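Local coordinates for N-carbamoylsarcosine amidase related protein (Thermoplasma acidophilum, PDB 3EEF) that probably hydrolyses N-carbamoylsarcosine or a related amide, as a zinc-containing member of the isochorismatase-like hydrolase family, at residues A[102-105]-A[106-110]; A[128-131]-A[132-136]. All coordinates share one frame; numbering follows the deposited sequence.

Contacts 1 and 2 are two helix ends in series: 102-110 closes before 128-136 begins, so neither encloses nor crosses the other. Each closes a local turn that hands its helix on to the next strand of the central parallel sheet. Contact 1 finishes helix 101-107 and leads into strand 112-116; the chain then enters helix 123-133, whose end is contact 2, and passes to strand 137-141. The two ends meet directly: Tyr136 OH lies 2.8 Å from Asp102 OD1, probably as a hydrogen bond, and packs against Leu105. Both helix ends also touch the second subunit.

Contact 1 (A[102-105]-A[106-110]); sequences DMIL and RANGI
Arg106 N and Ala107 N take up the carbonyls of Asp102 and Met103 in ordinary helical bonds, and the helix then closes in a tight turn. Ile110 N reaches back to Leu105 O at 2.9 Å, and Gly109 N bonds Arg106 O at 3.0 Å. Gly109 has positive phi (62°), a conformation that favours glycine. Asn108 doubles the grip on the Ile104 carbonyl. Its backbone N donates to Ile104 O, and its side chain folds back so that Asn108 ND2 gives the same oxygen a short, nearly straight bond of 2.7 Å, the oxygen lying in the amide plane. Beyond the turn, Ile110 CB sits 4.1 Å from Leu105 CB, and both side chains also pack on Ala4 of strand 3-8. One turn earlier Arg106 bends back along the helix toward Asp102, whose chi1 of -172° sets CG beside its own carbonyl carbon and swings the carboxylate to where OD2 can meet the arginine. Arg106 NE donates to Asp102 OD2 at 3.1 Å in a salt bridge. The oxygen lies at the guanidinium edge, in its plane, but NE approaches on the syn side of the carboxylate, well out of that plane; the two planes stand 61° apart. NH2 adds a weak bond to the same oxygen and forms a salt bridge with Asp102 of the second subunit, whose Arg106 returns it, while Asp102 OD1 bonds Tyr136 OH. With an alanine in place of Arg106, Asp102 OD2 would probably lose its partner within the helix, along with the reciprocal salt bridges between the subunits. The C-terminal turn is a Schellman motif, with Gly109 as C-prime residue, leading from helix 101-107 toward strand 112-116.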
# COMPACT_ATOMS: atom_id res chain seq x y z
N ASP A 102 -10.37 -1.02 0.60
CA ASP A 102 -10.34 0.40 0.80
C ASP A 102 -11.04 1.08 -0.38
O ASP A 102 -11.76 2.05 -0.20
CB ASP A 102 -8.90 0.89 0.97
CG ASP A 102 -8.84 2.34 1.37
OD1 ASP A 102 -9.50 2.70 2.37
OD2 ASP A 102 -8.17 3.11 0.66
N MSE A 103 -10.87 0.54 -1.57
CA MSE A 103 -11.51 1.11 -2.75
C MSE A 103 -13.03 1.17 -2.59
O MSE A 103 -13.65 2.20 -2.86
CB MSE A 103 -11.17 0.29 -3.98
CG MSE A 103 -9.72 0.35 -4.39
SE MSE A 103 -9.38 -0.45 -6.16
CE MSE A 103 -10.46 0.85 -7.26
N ILE A 104 -13.59 0.08 -2.12
CA ILE A 104 -15.04 -0.06 -2.02
C ILE A 104 -15.57 0.92 -0.99
O ILE A 104 -16.62 1.56 -1.20
CB ILE A 104 -15.43 -1.45 -1.55
CG1 ILE A 104 -15.09 -2.47 -2.62
CG2 ILE A 104 -16.95 -1.53 -1.23
CD1 ILE A 104 -14.98 -3.90 -2.04
N LEU A 105 -14.85 1.02 0.14
CA LEU A 105 -15.21 1.96 1.21
C LEU A 105 -15.12 3.40 0.71
O LEU A 105 -15.96 4.23 1.01
CB LEU A 105 -14.28 1.76 2.41
CG LEU A 105 -14.26 0.39 3.09
CD1 LEU A 105 -13.28 0.38 4.31
CD2 LEU A 105 -15.66 0.01 3.49
N ARG A 106 -14.06 3.72 -0.02
CA ARG A 106 -13.95 5.08 -0.51
C ARG A 106 -15.00 5.37 -1.58
O ARG A 106 -15.56 6.45 -1.59
CB ARG A 106 -12.58 5.36 -1.07
CG ARG A 106 -11.52 5.43 0.00
CD ARG A 106 -10.50 6.45 -0.35
NE ARG A 106 -9.15 5.94 -0.19
CZ ARG A 106 -8.07 6.67 -0.32
NH1 ARG A 106 -8.17 7.96 -0.61
NH2 ARG A 106 -6.89 6.12 -0.14
N ALA A 107 -15.28 4.40 -2.46
CA ALA A 107 -16.25 4.63 -3.54
C ALA A 107 -17.66 4.87 -2.99
O ALA A 107 -18.48 5.49 -3.65
CB ALA A 107 -16.27 3.47 -4.52
N ASN A 108 -17.95 4.34 -1.82
CA ASN A 108 -19.28 4.52 -1.23
C ASN A 108 -19.22 5.60 -0.11
O ASN A 108 -20.08 5.66 0.73
CB ASN A 108 -19.85 3.17 -0.73
CG ASN A 108 -20.12 2.13 -1.87
OD1 ASN A 108 -21.27 1.94 -2.31
ND2 ASN A 108 -19.09 1.44 -2.31
N GLY A 109 -18.20 6.46 -0.14
CA GLY A 109 -18.08 7.61 0.77
C GLY A 109 -17.99 7.29 2.26
O GLY A 109 -18.27 8.17 3.10
N ILE A 110 -17.54 6.07 2.60
CA ILE A 110 -17.62 5.54 3.97
C ILE A 110 -16.66 6.22 4.94
O ILE A 110 -15.55 6.55 4.58
CB ILE A 110 -17.32 4.04 4.00
CG1 ILE A 110 -18.37 3.27 3.20
CG2 ILE A 110 -17.28 3.52 5.43
CD1 ILE A 110 -19.81 3.59 3.55

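Contact 2 (A[128-131]-A[132-136]); sequences AADA and LYRNY
Leu132 N and Tyr133 N bond the carbonyls of Ala128 and Ala129 along the last helical turn, after which Tyr136 N returns to Ala131 O at 3.1 Å and Asn135 N, in a residue at positive phi, bonds Leu132 O in a Schellman motif. Arg134 grips Asp130 O twice: its backbone N and its NH1, the latter at 2.9 Å, come from opposite faces of the carbonyl plane. The side chain runs extended from CG to NE before chi4 of 81° turns the guanidinium, which meets that oxygen edge-on and in plane. Arg134 NH1 also forms a salt bridge with Asp130 OD1 at 3.3 Å, with the two flat groups 73° apart. A water donates to Asp130 OD1 at 2.6 Å, while OD2 of the same carboxylate bonds Ser94 OG. Ala129 O lies over one face of the Tyr133 ring, 3.1 Å above its plane and offset toward the rim. Ala131 CB packs against Tyr136 CB. Within the beta-alpha-beta unit, this end of helix 123-133 leads into strand 137-141; Ala131 rests on Val113 of strand 112-116, Leu132 meets helix 153-161, and Tyr136 packs on helix 101-107.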
# COMPACT_ATOMS: atom_id res chain seq x y z
N ALA A 128 -9.07 -4.00 11.99
CA ALA A 128 -9.33 -2.77 12.77
C ALA A 128 -8.15 -1.82 12.69
O ALA A 128 -8.30 -0.63 12.41
CB ALA A 128 -9.60 -3.13 14.24
N ALA A 129 -6.96 -2.37 12.91
CA ALA A 129 -5.71 -1.63 12.85
C ALA A 129 -5.58 -0.87 11.55
O ALA A 129 -5.31 0.34 11.52
CB ALA A 129 -4.51 -2.61 13.03
N ASP A 130 -5.80 -1.58 10.46
CA ASP A 130 -5.67 -0.97 9.13
C ASP A 130 -6.70 0.11 8.86
O ASP A 130 -6.43 1.04 8.12
CB ASP A 130 -5.74 -2.01 8.04
CG ASP A 130 -4.39 -2.63 7.72
OD1 ASP A 130 -3.35 -1.97 7.98
OD2 ASP A 130 -4.37 -3.77 7.20
N ALA A 131 -7.91 -0.07 9.41
CA ALA A 131 -9.02 0.89 9.33
C ALA A 131 -8.59 2.19 9.95
O ALA A 131 -8.77 3.26 9.38
CB ALA A 131 -10.24 0.32 10.08
N LEU A 132 -7.99 2.09 11.15
CA LEU A 132 -7.45 3.23 11.86
C LEU A 132 -6.41 4.01 11.08
O LEU A 132 -6.51 5.20 10.95
CB LEU A 132 -6.83 2.79 13.18
CG LEU A 132 -6.45 3.98 14.07
CD1 LEU A 132 -7.71 4.81 14.42
CD2 LEU A 132 -5.79 3.49 15.31
N TYR A 133 -5.39 3.33 10.59
CA TYR A 133 -4.38 3.97 9.74
C TYR A 133 -5.02 4.77 8.59
O TYR A 133 -4.52 5.81 8.17
CB TYR A 133 -3.47 2.92 9.12
CG TYR A 133 -2.72 1.97 10.06
CD1 TYR A 133 -2.77 2.10 11.44
CD2 TYR A 133 -1.92 0.97 9.53
CE1 TYR A 133 -2.07 1.25 12.26
CE2 TYR A 133 -1.20 0.12 10.34
CZ TYR A 133 -1.29 0.27 11.70
OH TYR A 133 -0.61 -0.58 12.52
N ARG A 134 -6.10 4.24 8.04
CA ARG A 134 -6.78 4.87 6.93
C ARG A 134 -7.92 5.81 7.39
O ARG A 134 -8.80 6.13 6.61
CB ARG A 134 -7.36 3.77 6.02
CG ARG A 134 -6.32 3.05 5.22
CD ARG A 134 -6.78 1.69 4.78
NE ARG A 134 -5.69 1.05 4.08
CZ ARG A 134 -4.67 0.42 4.66
NH1 ARG A 134 -4.59 0.29 5.97
NH2 ARG A 134 -3.70 -0.06 3.89
N ASN A 135 -7.91 6.22 8.67
CA ASN A 135 -8.78 7.28 9.17
C ASN A 135 -10.28 6.98 9.19
O ASN A 135 -11.09 7.89 9.23
CB ASN A 135 -8.53 8.58 8.37
CG ASN A 135 -8.80 9.87 9.19
OD1 ASN A 135 -8.44 9.97 10.38
ND2 ASN A 135 -9.40 10.86 8.53
N TYR A 136 -10.65 5.71 9.17
CA TYR A 136 -12.01 5.28 9.48
C TYR A 136 -12.25 5.32 10.99
O TYR A 136 -11.32 5.12 11.78
CB TYR A 136 -12.25 3.86 8.99
CG TYR A 136 -12.16 3.76 7.49
CD1 TYR A 136 -13.22 4.20 6.70
CD2 TYR A 136 -11.01 3.31 6.87
CE1 TYR A 136 -13.14 4.17 5.32
CE2 TYR A 136 -10.91 3.29 5.48
CZ TYR A 136 -11.98 3.71 4.72
OH TYR A 136 -11.91 3.69 3.35
O HOH W 1 -1.51 -0.86 6.43